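Local coordinates for protein periplasmic beta-glucosidase (Pseudomonas aeruginosa, PDB 6R5T) that probably hydrolyses terminal, non-reducing beta-D-glucosyl residues to release beta-D-glucose, as a periplasmic enzyme of glycosyl hydrolase family 3, at residues S106-A111 and A167-M172; P125-T130 and A173-F178; G362-K367 and G561-S566; A652-L657 and R674-V679. The protein carries 1 engineered substitution. All blocks are in the same frame, centred on the assembly; numbering follows the deposited sequence.

Overall arrangement
Contacts 1 and 2 belong to the N-terminal, TIM-barrel-type domain of the family 3 enzyme, contact 3 to the C-terminal domain and contact 4 to the fibronectin type III-like domain. Contacts 1 and 2 cross along the chain. Their segments 167-172 and 173-178 are consecutive, and their centres lie 17 Å apart. Contact 2 reaches the glycan pocket through K176 and H177, whereas in contact 1 the side chain of I171 stays about 12 Å from the glucose. T130 of contact 2 packs on M565 of contact 3. K562 of contact 3 packs on T653, V654 and Q656 of contact 4, and those two centres are 14 Å apart.

Contact 1: residues S106-A111 and A167-M172; sequences SARISA and APDSIM
R108 and A111 of helix 100-116 meet the loop that enters strand 172-178 of the TIM-barrel-type domain. This is a helix-to-loop contact on the outside of the parallel sheet. The loop makes a type I beta turn from A167 to S170. R108 comes first along the helix. Its CG is anti to the backbone N (chi1 180°), and the chain then bends at chi2 and chi3, which brings the guanidinium to the turn. There NH1 and NH2 both hold one atom end-on, the backbone O of D169. R108 NH1 is 2.9 Å and R108 NH2 3.0 Å from D169 O. The oxygen lies in the guanidinium plane, and both nitrogens approach it from the same face of its carbonyl plane. NE of R108 turns to A159 O, so the group also ties helix 146-161 to the turn. The D169 carboxylate adds only a long charge contact, from well out of the guanidinium plane. A111 points its methyl at I171. The side chain of I171 lies against it with two carbons: A111 CB is 3.9 Å from I171 CG1 and 4.0 Å from I171 CD1.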
loop_
_atom_site.group_PDB
_atom_site.type_symbol
_atom_site.label_atom_id
_atom_site.label_comp_id
_atom_site.label_asym_id
_atom_site.label_seq_id
_atom_site.Cartn_x
_atom_site.Cartn_y
_atom_site.Cartn_z
ATOM N N SER A 106 -0.269 9.557 32.357
ATOM C CA SER A 106 -1.360 10.149 31.551
ATOM C C SER A 106 -2.602 9.268 31.719
ATOM O O SER A 106 -3.701 9.817 31.886
ATOM C CB SER A 106 -0.976 10.338 30.055
ATOM O OG SER A 106 -0.912 9.100 29.388
ATOM N N ALA A 107 -2.433 7.943 31.682
ATOM C CA ALA A 107 -3.570 7.003 31.763
ATOM C C ALA A 107 -4.167 7.042 33.178
ATOM O O ALA A 107 -5.390 7.001 33.338
ATOM C CB ALA A 107 -3.109 5.606 31.430
ATOM N N ARG A 108 -3.310 7.071 34.169
ATOM C CA ARG A 108 -3.763 7.079 35.597
ATOM C C ARG A 108 -4.612 8.318 35.843
ATOM O O ARG A 108 -5.723 8.208 36.421
ATOM C CB ARG A 108 -2.584 7.040 36.564
ATOM C CG ARG A 108 -3.012 7.059 38.034
ATOM C CD ARG A 108 -3.240 5.659 38.602
ATOM N NE ARG A 108 -4.339 4.872 38.043
ATOM C CZ ARG A 108 -5.649 5.013 38.310
ATOM N NH1 ARG A 108 -6.102 5.937 39.161
ATOM N NH2 ARG A 108 -6.511 4.187 37.735
ATOM N N ILE A 109 -4.121 9.481 35.465
ATOM C CA ILE A 109 -4.865 10.735 35.666
ATOM C C ILE A 109 -6.145 10.686 34.848
ATOM O O ILE A 109 -7.211 11.169 35.308
ATOM C CB ILE A 109 -3.995 11.946 35.300
ATOM C CG1 ILE A 109 -2.817 12.066 36.266
ATOM C CG2 ILE A 109 -4.813 13.200 35.187
ATOM C CD1 ILE A 109 -3.189 12.465 37.653
ATOM N N SER A 110 -6.090 10.176 33.620
ATOM C CA SER A 110 -7.315 10.070 32.793
ATOM C C SER A 110 -8.370 9.236 33.553
ATOM O O SER A 110 -9.525 9.565 33.573
ATOM C CB SER A 110 -7.012 9.383 31.464
ATOM O OG SER A 110 -6.143 10.170 30.652
ATOM N N ALA A 111 -7.940 8.120 34.101
ATOM C CA ALA A 111 -8.848 7.183 34.809
ATOM C C ALA A 111 -9.382 7.860 36.074
ATOM O O ALA A 111 -10.585 7.756 36.348
ATOM C CB ALA A 111 -8.120 5.928 35.156
ATOM N N ALA A 167 -12.062 -0.366 42.444
ATOM C CA ALA A 167 -11.643 0.893 43.088
ATOM C C ALA A 167 -12.368 2.040 42.438
ATOM O O ALA A 167 -12.518 2.072 41.203
ATOM C CB ALA A 167 -10.151 1.126 43.015
ATOM N N PRO A 168 -12.783 3.051 43.217
ATOM C CA PRO A 168 -13.480 4.181 42.654
ATOM C C PRO A 168 -12.613 5.072 41.760
ATOM O O PRO A 168 -13.179 5.896 41.133
ATOM C CB PRO A 168 -13.948 5.026 43.849
ATOM C CG PRO A 168 -13.620 4.222 45.086
ATOM C CD PRO A 168 -12.682 3.115 44.692
ATOM N N ASP A 169 -11.289 4.907 41.752
ATOM C CA ASP A 169 -10.449 5.708 40.844
ATOM C C ASP A 169 -9.912 4.814 39.706
ATOM O O ASP A 169 -8.943 5.238 39.059
ATOM C CB ASP A 169 -9.341 6.404 41.619
ATOM C CG ASP A 169 -8.413 5.484 42.384
ATOM O OD1 ASP A 169 -8.679 4.249 42.498
ATOM O OD2 ASP A 169 -7.414 6.016 42.888
ATOM N N SER A 170 -10.467 3.628 39.517
ATOM C CA SER A 170 -10.138 2.706 38.399
ATOM C C SER A 170 -11.229 2.836 37.345
ATOM O O SER A 170 -12.406 3.054 37.682
ATOM C CB SER A 170 -10.012 1.277 38.848
ATOM O OG SER A 170 -8.862 1.080 39.660
ATOM N N ILE A 171 -10.879 2.532 36.092
ATOM C CA ILE A 171 -11.841 2.279 34.999
ATOM C C ILE A 171 -11.378 1.015 34.296
ATOM O O ILE A 171 -10.150 0.691 34.269
ATOM C CB ILE A 171 -11.992 3.447 34.019
ATOM C CG1 ILE A 171 -10.681 3.701 33.239
ATOM C CG2 ILE A 171 -12.504 4.678 34.743
ATOM C CD1 ILE A 171 -10.745 4.856 32.277
ATOM N N MET A 172 -12.301 0.353 33.629
ATOM C CA MET A 172 -11.970 -0.816 32.798
ATOM C C MET A 172 -11.466 -0.333 31.434
ATOM O O MET A 172 -11.989 0.647 30.891
ATOM C CB MET A 172 -13.208 -1.689 32.573
ATOM C CG MET A 172 -12.942 -2.861 31.703
ATOM S SD MET A 172 -14.346 -4.061 31.656
ATOM C CE MET A 172 -14.258 -4.676 33.337
#

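Contact 2: residues P125-T130 and A173-F178. With BGC (beta-D-glucopyranose), chain C.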
loop_
_atom_site.group_PDB
_atom_site.type_symbol
_atom_site.label_atom_id
_atom_site.label_comp_id
_atom_site.label_asym_id
_atom_site.label_seq_id
_atom_site.Cartn_x
_atom_site.Cartn_y
_atom_site.Cartn_z
ATOM N N PRO A 125 -6.865 1.376 25.613
ATOM C CA PRO A 125 -6.028 2.081 24.628
ATOM C C PRO A 125 -6.299 1.615 23.184
ATOM O O PRO A 125 -6.704 0.501 22.937
ATOM C CB PRO A 125 -4.636 1.652 25.047
ATOM C CG PRO A 125 -4.810 0.269 25.591
ATOM C CD PRO A 125 -6.126 0.343 26.326
ATOM N N MET A 126 -6.029 2.511 22.250
ATOM C CA MET A 126 -5.908 2.164 20.826
ATOM C C MET A 126 -4.491 1.700 20.568
ATOM O O MET A 126 -3.572 2.457 20.834
ATOM C CB MET A 126 -6.265 3.400 19.987
ATOM C CG MET A 126 -6.348 3.142 18.484
ATOM S SD MET A 126 -4.735 3.143 17.719
ATOM C CE MET A 126 -5.178 3.554 16.014
ATOM N N VAL A 127 -4.327 0.473 20.111
ATOM C CA VAL A 127 -3.001 -0.174 19.966
ATOM C C VAL A 127 -2.794 -0.732 18.571
ATOM O O VAL A 127 -1.974 -1.667 18.408
ATOM C CB VAL A 127 -2.840 -1.240 21.054
ATOM C CG1 VAL A 127 -3.020 -0.592 22.426
ATOM C CG2 VAL A 127 -3.769 -2.430 20.921
ATOM N N ASP A 128 -3.456 -0.147 17.583
ATOM C CA ASP A 128 -3.282 -0.575 16.186
ATOM C C ASP A 128 -1.911 -0.107 15.686
ATOM O O ASP A 128 -1.599 1.066 15.832
ATOM C CB ASP A 128 -4.392 -0.021 15.324
ATOM C CG ASP A 128 -5.794 -0.250 15.853
ATOM O OD1 ASP A 128 -6.036 -1.352 16.327
ATOM O OD2 ASP A 128 -6.591 0.661 15.742
ATOM N N ILE A 129 -1.090 -1.008 15.125
ATOM C CA ILE A 129 0.165 -0.636 14.442
ATOM C C ILE A 129 -0.188 0.201 13.224
ATOM O O ILE A 129 -1.078 -0.173 12.432
ATOM C CB ILE A 129 0.897 -1.934 14.050
ATOM C CG1 ILE A 129 1.337 -2.647 15.324
ATOM C CG2 ILE A 129 2.043 -1.735 13.098
ATOM C CD1 ILE A 129 2.333 -1.895 16.129
ATOM N N THR A 130 0.593 1.259 12.992
ATOM C CA THR A 130 0.379 2.147 11.827
ATOM C C THR A 130 1.667 2.329 11.018
ATOM O O THR A 130 2.635 2.844 11.531
ATOM C CB THR A 130 -0.178 3.505 12.229
ATOM O OG1 THR A 130 0.726 4.112 13.161
ATOM C CG2 THR A 130 -1.563 3.332 12.834
ATOM N N ALA A 173 -10.442 -0.995 30.926
ATOM C CA ALA A 173 -9.871 -0.708 29.588
ATOM C C ALA A 173 -10.620 -1.618 28.597
ATOM O O ALA A 173 -10.692 -2.837 28.813
ATOM C CB ALA A 173 -8.409 -1.021 29.545
ATOM N N ALA A 174 -11.136 -1.052 27.527
ATOM C CA ALA A 174 -11.637 -1.773 26.355
ATOM C C ALA A 174 -10.620 -1.498 25.224
ATOM O O ALA A 174 -10.731 -0.497 24.566
ATOM C CB ALA A 174 -13.042 -1.335 25.996
ATOM N N VAL A 175 -9.662 -2.399 25.097
ATOM C CA VAL A 175 -8.560 -2.279 24.105
ATOM C C VAL A 175 -9.195 -2.305 22.709
ATOM O O VAL A 175 -10.160 -3.047 22.446
ATOM C CB VAL A 175 -7.467 -3.333 24.281
ATOM C CG1 VAL A 175 -7.957 -4.761 24.140
ATOM C CG2 VAL A 175 -6.310 -3.050 23.335
ATOM N N LYS A 176 -8.633 -1.498 21.806
ATOM C CA LYS A 176 -9.241 -1.360 20.443
ATOM C C LYS A 176 -8.090 -1.153 19.442
ATOM O O LYS A 176 -6.984 -0.817 19.861
ATOM C CB LYS A 176 -10.244 -0.211 20.436
ATOM C CG LYS A 176 -9.669 1.190 20.551
ATOM C CD LYS A 176 -10.732 2.241 20.736
ATOM C CE LYS A 176 -10.235 3.651 20.703
ATOM N NZ LYS A 176 -11.353 4.582 20.998
ATOM N N HIS A 177 -8.321 -1.367 18.154
ATOM C CA HIS A 177 -9.527 -1.860 17.506
ATOM C C HIS A 177 -9.206 -3.271 17.002
ATOM O O HIS A 177 -8.373 -3.412 16.109
ATOM C CB HIS A 177 -9.934 -0.959 16.348
ATOM C CG HIS A 177 -10.187 0.459 16.712
ATOM N ND1 HIS A 177 -9.183 1.408 16.657
ATOM C CD2 HIS A 177 -11.335 1.093 17.059
ATOM C CE1 HIS A 177 -9.747 2.576 16.979
ATOM N NE2 HIS A 177 -11.008 2.413 17.246
ATOM N N PHE A 178 -9.796 -4.310 17.586
ATOM C CA PHE A 178 -9.369 -5.705 17.318
ATOM C C PHE A 178 -10.045 -6.118 16.023
ATOM O O PHE A 178 -11.276 -6.322 16.022
ATOM C CB PHE A 178 -9.799 -6.553 18.512
ATOM C CG PHE A 178 -9.243 -7.942 18.505
ATOM C CD1 PHE A 178 -7.890 -8.158 18.550
ATOM C CD2 PHE A 178 -10.092 -9.042 18.529
ATOM C CE1 PHE A 178 -7.376 -9.445 18.609
ATOM C CE2 PHE A 178 -9.581 -10.336 18.529
ATOM C CZ PHE A 178 -8.211 -10.541 18.579
HETATM C C2 BGC C . -14.690 4.616 19.436
HETATM C C3 BGC C . -16.212 4.543 19.195
HETATM C C4 BGC C . -16.473 5.350 17.894
HETATM C C5 BGC C . -15.694 4.640 16.773
HETATM C C6 BGC C . -15.803 5.349 15.441
HETATM C C1 BGC C . -13.960 4.045 18.214
HETATM O O1 BGC C . -12.611 4.267 18.483
HETATM O O2 BGC C . -14.245 3.906 20.585
HETATM O O3 BGC C . -16.886 5.188 20.294
HETATM O O4 BGC C . -17.884 5.297 17.627
HETATM O O5 BGC C . -14.329 4.763 17.038
HETATM O O6 BGC C . -15.086 4.616 14.441
#
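D128 and H177 carry the polar part of this contact. D128 OD2 receives H177 ND1 at 2.8 Å through its syn lone pair, in the ring plane and nearly straight (167°). D128 OD1 receives the backbone N of H177 at 2.9 Å. OD1 also bonds to Y208 OH, so three hydrogen bonds hold the carboxylate, which fixes the turn of the imidazole. Backbone bonds join the two segments at a single bridge between M126 and K176: K176 N gives to P125 O, and V127 N gives to K176 O. Cis peptide bonds precede both P125 and H177. V127 CG2 and V175 CG2 make apolar contact, 3.6 Å apart, and M126 CG packs obliquely against the H177 ring. K176 CG covers one face of the imidazole. Two side chains hold the sugar, and both bond its O1. K176 runs extended beyond CG, and its NZ gives to O1 (2.8 Å) and O2 (3.0 Å) of the glucose. H177 NE2 and glucose O1 share a 2.7 Å hydrogen bond. D79, R137 and E486 also hydrogen-bond the glucose. D128 is thus a second-shell residue behind the Lys-His pair of a family 3 glycan pocket.

Contact 3: residues G362-K367 and G561-S566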
loop_
_atom_site.group_PDB
_atom_site.type_symbol
_atom_site.label_atom_id
_atom_site.label_comp_id
_atom_site.label_asym_id
_atom_site.label_seq_id
_atom_site.Cartn_x
_atom_site.Cartn_y
_atom_site.Cartn_z
ATOM N N GLY A 362 7.117 14.668 25.138
ATOM C CA GLY A 362 6.729 14.187 23.798
ATOM C C GLY A 362 7.271 15.081 22.686
ATOM O O GLY A 362 7.215 14.679 21.496
ATOM N N LEU A 363 7.734 16.281 23.024
ATOM C CA LEU A 363 8.122 17.246 21.973
ATOM C C LEU A 363 9.430 16.804 21.325
ATOM O O LEU A 363 10.358 16.357 22.057
ATOM C CB LEU A 363 8.277 18.641 22.579
ATOM C CG LEU A 363 7.043 19.140 23.323
ATOM C CD1 LEU A 363 7.336 20.518 23.887
ATOM C CD2 LEU A 363 5.794 19.155 22.486
ATOM N N VAL A 364 9.490 16.849 19.994
ATOM C CA VAL A 364 10.646 16.288 19.257
ATOM C C VAL A 364 11.348 17.416 18.538
ATOM O O VAL A 364 10.750 18.082 17.642
ATOM C CB VAL A 364 10.250 15.146 18.278
ATOM C CG1 VAL A 364 11.489 14.593 17.612
ATOM C CG2 VAL A 364 9.493 14.032 18.961
ATOM N N LEU A 365 12.608 17.627 18.866
ATOM C CA LEU A 365 13.407 18.617 18.115
ATOM C C LEU A 365 13.896 17.960 16.840
ATOM O O LEU A 365 14.667 16.979 16.883
ATOM C CB LEU A 365 14.563 19.089 19.011
ATOM C CG LEU A 365 15.432 20.172 18.386
ATOM C CD1 LEU A 365 14.640 21.441 18.108
ATOM C CD2 LEU A 365 16.604 20.480 19.310
ATOM N N LEU A 366 13.466 18.451 15.695
ATOM C CA LEU A 366 13.827 17.859 14.401
ATOM C C LEU A 366 15.009 18.587 13.749
ATOM O O LEU A 366 15.670 17.967 12.915
ATOM C CB LEU A 366 12.612 17.879 13.486
ATOM C CG LEU A 366 11.470 16.929 13.888
ATOM C CD1 LEU A 366 10.316 17.067 12.957
ATOM C CD2 LEU A 366 11.962 15.504 13.894
ATOM N N LYS A 367 15.207 19.863 14.053
ATOM C CA LYS A 367 16.285 20.666 13.423
ATOM C C LYS A 367 16.587 21.839 14.341
ATOM O O LYS A 367 15.678 22.378 14.934
ATOM C CB LYS A 367 15.896 21.197 12.054
ATOM C CG LYS A 367 16.999 21.965 11.329
ATOM C CD LYS A 367 16.623 22.495 9.974
ATOM C CE LYS A 367 17.827 23.194 9.343
ATOM N NZ LYS A 367 17.513 23.798 8.032
ATOM N N GLY A 561 12.085 14.162 23.136
ATOM C CA GLY A 561 11.176 13.287 22.385
ATOM C C GLY A 561 11.904 12.675 21.209
ATOM O O GLY A 561 12.841 13.281 20.638
ATOM N N LYS A 562 11.487 11.461 20.837
ATOM C CA LYS A 562 11.999 10.788 19.638
ATOM C C LYS A 562 10.847 10.174 18.882
ATOM O O LYS A 562 9.929 9.623 19.490
ATOM C CB LYS A 562 13.068 9.756 20.035
ATOM C CG LYS A 562 14.421 10.444 20.361
ATOM C CD LYS A 562 15.490 9.500 20.662
ATOM C CE LYS A 562 16.832 10.168 20.899
ATOM N NZ LYS A 562 17.473 10.576 19.612
ATOM N N LEU A 563 10.941 10.198 17.558
ATOM C CA LEU A 563 9.870 9.687 16.680
ATOM C C LEU A 563 9.606 8.225 16.950
ATOM O O LEU A 563 10.572 7.452 17.063
ATOM C CB LEU A 563 10.199 9.899 15.214
ATOM C CG LEU A 563 10.448 11.346 14.825
ATOM C CD1 LEU A 563 10.782 11.394 13.355
ATOM C CD2 LEU A 563 9.250 12.253 15.155
ATOM N N THR A 564 8.331 7.827 16.915
ATOM C CA THR A 564 7.986 6.377 16.928
ATOM C C THR A 564 7.346 5.956 15.604
ATOM O O THR A 564 6.789 4.855 15.520
ATOM C CB THR A 564 7.042 6.041 18.083
ATOM O OG1 THR A 564 5.766 6.673 17.893
ATOM C CG2 THR A 564 7.665 6.435 19.418
ATOM N N MET A 565 7.340 6.858 14.636
ATOM C CA MET A 565 6.874 6.533 13.264
ATOM C C MET A 565 7.797 7.290 12.322
ATOM O O MET A 565 8.151 8.461 12.587
ATOM C CB MET A 565 5.422 6.955 13.123
ATOM C CG MET A 565 4.738 6.419 11.890
ATOM S SD MET A 565 2.942 6.642 12.057
ATOM C CE MET A 565 2.454 6.070 10.435
ATOM N N SER A 566 8.205 6.623 11.272
ATOM C CA SER A 566 9.127 7.154 10.231
ATOM C C SER A 566 8.416 8.290 9.491
ATOM O O SER A 566 7.211 8.175 9.228
ATOM C CB SER A 566 9.459 6.017 9.313
ATOM O OG SER A 566 10.241 5.053 9.996
HETATM O O HOH W 1 13.819 15.833 20.678
#
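L363 and G561 meet through their backbones, where the chain leaves helix 352-362 and enters strand 364-368. The segment 561-566 is an irregular loop that comes up beside this edge strand of the mixed sheet. CA of V364 and CA of G561 are 4.4 Å apart. G561 N lies 3.0 Å from L363 O, but the hydrogen bond is bent (129°) and weak. A water accepts from L365 N at 2.8 Å and donates to G561 O at 2.7 Å, and so joins the two segments. A CB on G561 would run into the carbonyl oxygens of G362 and L363 and into V364 CG2, so the close approach depends on the missing side chain.

V364 points at the loop and carries most of the side-chain contact. V364 CG1 is anti to the backbone N (chi1 -178°) and sits against G561 O at 3.6 Å. V364 CG2 lies by the next peptide, 3.8 Å from K562 N. V364 CG1 also meets L563 CD2 at 4.1 Å, and the two side chains cross at about a right angle. The other branch of L563, CD1, reaches L366 CD2 at 4.3 Å. L366 and K367 form a classic beta bulge opposite I535 of the neighbouring strand 534-537. K562 NZ bonds to G613 O and L720 O.

With one weak direct bond and one water bridge, the join rests on V364 packed against the G561 backbone, with looser methyl contacts to L563. The buried amide of L365 and carbonyl of G561 are satisfied through the water.

Contact 4: residues A652-L657 and R674-V679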
loop_
_atom_site.group_PDB
_atom_site.type_symbol
_atom_site.label_atom_id
_atom_site.label_comp_id
_atom_site.label_asym_id
_atom_site.label_seq_id
_atom_site.Cartn_x
_atom_site.Cartn_y
_atom_site.Cartn_z
ATOM N N ALA A 652 17.795 14.526 28.441
ATOM C CA ALA A 652 17.580 13.093 28.252
ATOM C C ALA A 652 17.714 12.738 26.766
ATOM O O ALA A 652 17.502 13.590 25.875
ATOM C CB ALA A 652 16.234 12.706 28.806
ATOM N N THR A 653 18.050 11.474 26.570
ATOM C CA THR A 653 17.970 10.817 25.253
ATOM C C THR A 653 17.512 9.385 25.482
ATOM O O THR A 653 17.225 8.973 26.630
ATOM C CB THR A 653 19.292 10.903 24.492
ATOM O OG1 THR A 653 19.076 10.399 23.165
ATOM C CG2 THR A 653 20.388 10.081 25.118
ATOM N N VAL A 654 17.308 8.678 24.388
ATOM C CA VAL A 654 16.771 7.301 24.457
ATOM C C VAL A 654 17.777 6.392 23.752
ATOM O O VAL A 654 17.978 6.541 22.502
ATOM C CB VAL A 654 15.396 7.181 23.804
ATOM C CG1 VAL A 654 14.865 5.755 23.963
ATOM C CG2 VAL A 654 14.421 8.231 24.371
ATOM N N VAL A 655 18.362 5.468 24.493
ATOM C CA VAL A 655 19.268 4.451 23.929
ATOM C C VAL A 655 18.421 3.297 23.436
ATOM O O VAL A 655 17.579 2.779 24.214
ATOM C CB VAL A 655 20.305 3.981 24.945
ATOM C CG1 VAL A 655 21.247 2.987 24.299
ATOM C CG2 VAL A 655 21.088 5.166 25.489
ATOM N N GLN A 656 18.563 2.971 22.160
ATOM C CA GLN A 656 17.698 1.971 21.507
ATOM C C GLN A 656 18.517 0.728 21.160
ATOM O O GLN A 656 19.629 0.883 20.667
ATOM C CB GLN A 656 17.096 2.581 20.237
ATOM C CG GLN A 656 16.270 3.811 20.586
ATOM C CD GLN A 656 16.236 4.849 19.489
ATOM O OE1 GLN A 656 16.036 4.510 18.308
ATOM N NE2 GLN A 656 16.331 6.124 19.871
ATOM N N LEU A 657 17.934 -0.437 21.387
ATOM C CA LEU A 657 18.534 -1.715 21.044
ATOM C C LEU A 657 17.684 -2.368 19.971
ATOM O O LEU A 657 16.474 -2.589 20.196
ATOM C CB LEU A 657 18.683 -2.599 22.278
ATOM C CG LEU A 657 19.464 -3.880 21.974
ATOM C CD1 LEU A 657 20.283 -4.310 23.160
ATOM C CD2 LEU A 657 18.530 -4.996 21.534
ATOM N N ARG A 674 14.158 -4.145 20.292
ATOM C CA ARG A 674 14.050 -5.166 21.351
ATOM C C ARG A 674 14.428 -4.579 22.707
ATOM O O ARG A 674 14.395 -5.316 23.672
ATOM C CB ARG A 674 14.867 -6.423 21.053
ATOM C CG ARG A 674 14.281 -7.303 19.972
ATOM C CD ARG A 674 12.974 -7.867 20.421
ATOM N NE ARG A 674 12.420 -8.796 19.465
ATOM C CZ ARG A 674 11.500 -8.524 18.585
ATOM N NH1 ARG A 674 11.053 -7.286 18.444
ATOM N NH2 ARG A 674 11.002 -9.526 17.864
ATOM N N GLY A 675 14.691 -3.289 22.828
ATOM C CA GLY A 675 14.842 -2.688 24.144
ATOM C C GLY A 675 15.129 -1.220 24.015
ATOM O O GLY A 675 15.494 -0.766 22.908
ATOM N N PHE A 676 14.933 -0.496 25.090
ATOM C CA PHE A 676 15.305 0.920 25.093
ATOM C C PHE A 676 15.448 1.400 26.528
ATOM O O PHE A 676 14.940 0.738 27.458
ATOM C CB PHE A 676 14.291 1.776 24.340
ATOM C CG PHE A 676 12.890 1.738 24.868
ATOM C CD1 PHE A 676 12.496 2.613 25.861
ATOM C CD2 PHE A 676 11.996 0.799 24.369
ATOM C CE1 PHE A 676 11.178 2.591 26.298
ATOM C CE2 PHE A 676 10.695 0.740 24.853
ATOM C CZ PHE A 676 10.310 1.645 25.822
ATOM N N ARG A 677 16.176 2.491 26.665
ATOM C CA ARG A 677 16.384 3.106 28.004
ATOM C C ARG A 677 16.358 4.603 27.790
ATOM O O ARG A 677 17.243 5.124 27.080
ATOM C CB ARG A 677 17.703 2.694 28.661
ATOM C CG ARG A 677 17.679 2.646 30.193
ATOM C CD ARG A 677 16.941 1.395 30.719
ATOM N NE ARG A 677 17.688 0.124 30.722
ATOM C CZ ARG A 677 17.323 -1.012 30.129
ATOM N NH1 ARG A 677 16.205 -1.127 29.412
ATOM N NH2 ARG A 677 18.109 -2.067 30.258
ATOM N N LYS A 678 15.430 5.282 28.430
ATOM C CA LYS A 678 15.483 6.746 28.431
ATOM C C LYS A 678 16.283 7.164 29.654
ATOM O O LYS A 678 15.956 6.723 30.767
ATOM C CB LYS A 678 14.096 7.327 28.487
ATOM C CG LYS A 678 14.121 8.834 28.412
ATOM C CD LYS A 678 12.762 9.359 28.247
ATOM C CE LYS A 678 12.669 10.782 27.781
ATOM N NZ LYS A 678 11.290 11.176 28.194
ATOM N N VAL A 679 17.242 8.049 29.441
ATOM C CA VAL A 679 18.213 8.428 30.484
ATOM C C VAL A 679 18.350 9.927 30.486
ATOM O O VAL A 679 18.714 10.499 29.434
ATOM C CB VAL A 679 19.554 7.727 30.233
ATOM C CG1 VAL A 679 20.516 8.045 31.341
ATOM C CG2 VAL A 679 19.375 6.219 30.038
#
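V654 and F676 lie side by side on one face of an antiparallel hairpin, strands 651-660 and 672-681 of the fibronectin type III-like domain. V654 CG1 touches F676 CB at 4.0 Å. F676 holds its CG between the backbone N and the carbonyl carbon (chi1 60°), and its ring leads away from the partner strand to meet W98 edge-to-face. K678 shares this face. Its CG is anti to the backbone N (chi1 -177°) and the chain runs extended. Its methylenes pass V654 and A652 before the end leads away. K678 CG is 4.1 Å from V654 CG2, and K678 CE is 4.2 Å from A652 CB. NZ goes on to a salt bridge with E361 and a bond to S97 O. Q656 lies on the same face and folds back to its own strand, where NE2 gives to V654 O from above the carbonyl plane. NE2 also bonds to G611 O, and OE1 to Y658 OH.

T653, V655, L657, R677 and V679 are on the other face. The side chains of L657 and R674 cross at about a right angle, with L657 CD2 4.0 Å from R674 CB. V655 and L657 pack on strands 636-645, 686-694 and 712-719.

The backbones pair in antiparallel register from T653 with V679 to L657 with G675, where a classic beta bulge sets both R674 and G675 against L657. There L657 O takes R674 N at 2.8 Å and G675 N weakly at 3.3 Å.

The chemistry divides by face: the side of V655 and L657 is a mainly apolar sandwich core, while F676 and K678 bind neighbouring parts of the chain through an aromatic contact and a charge.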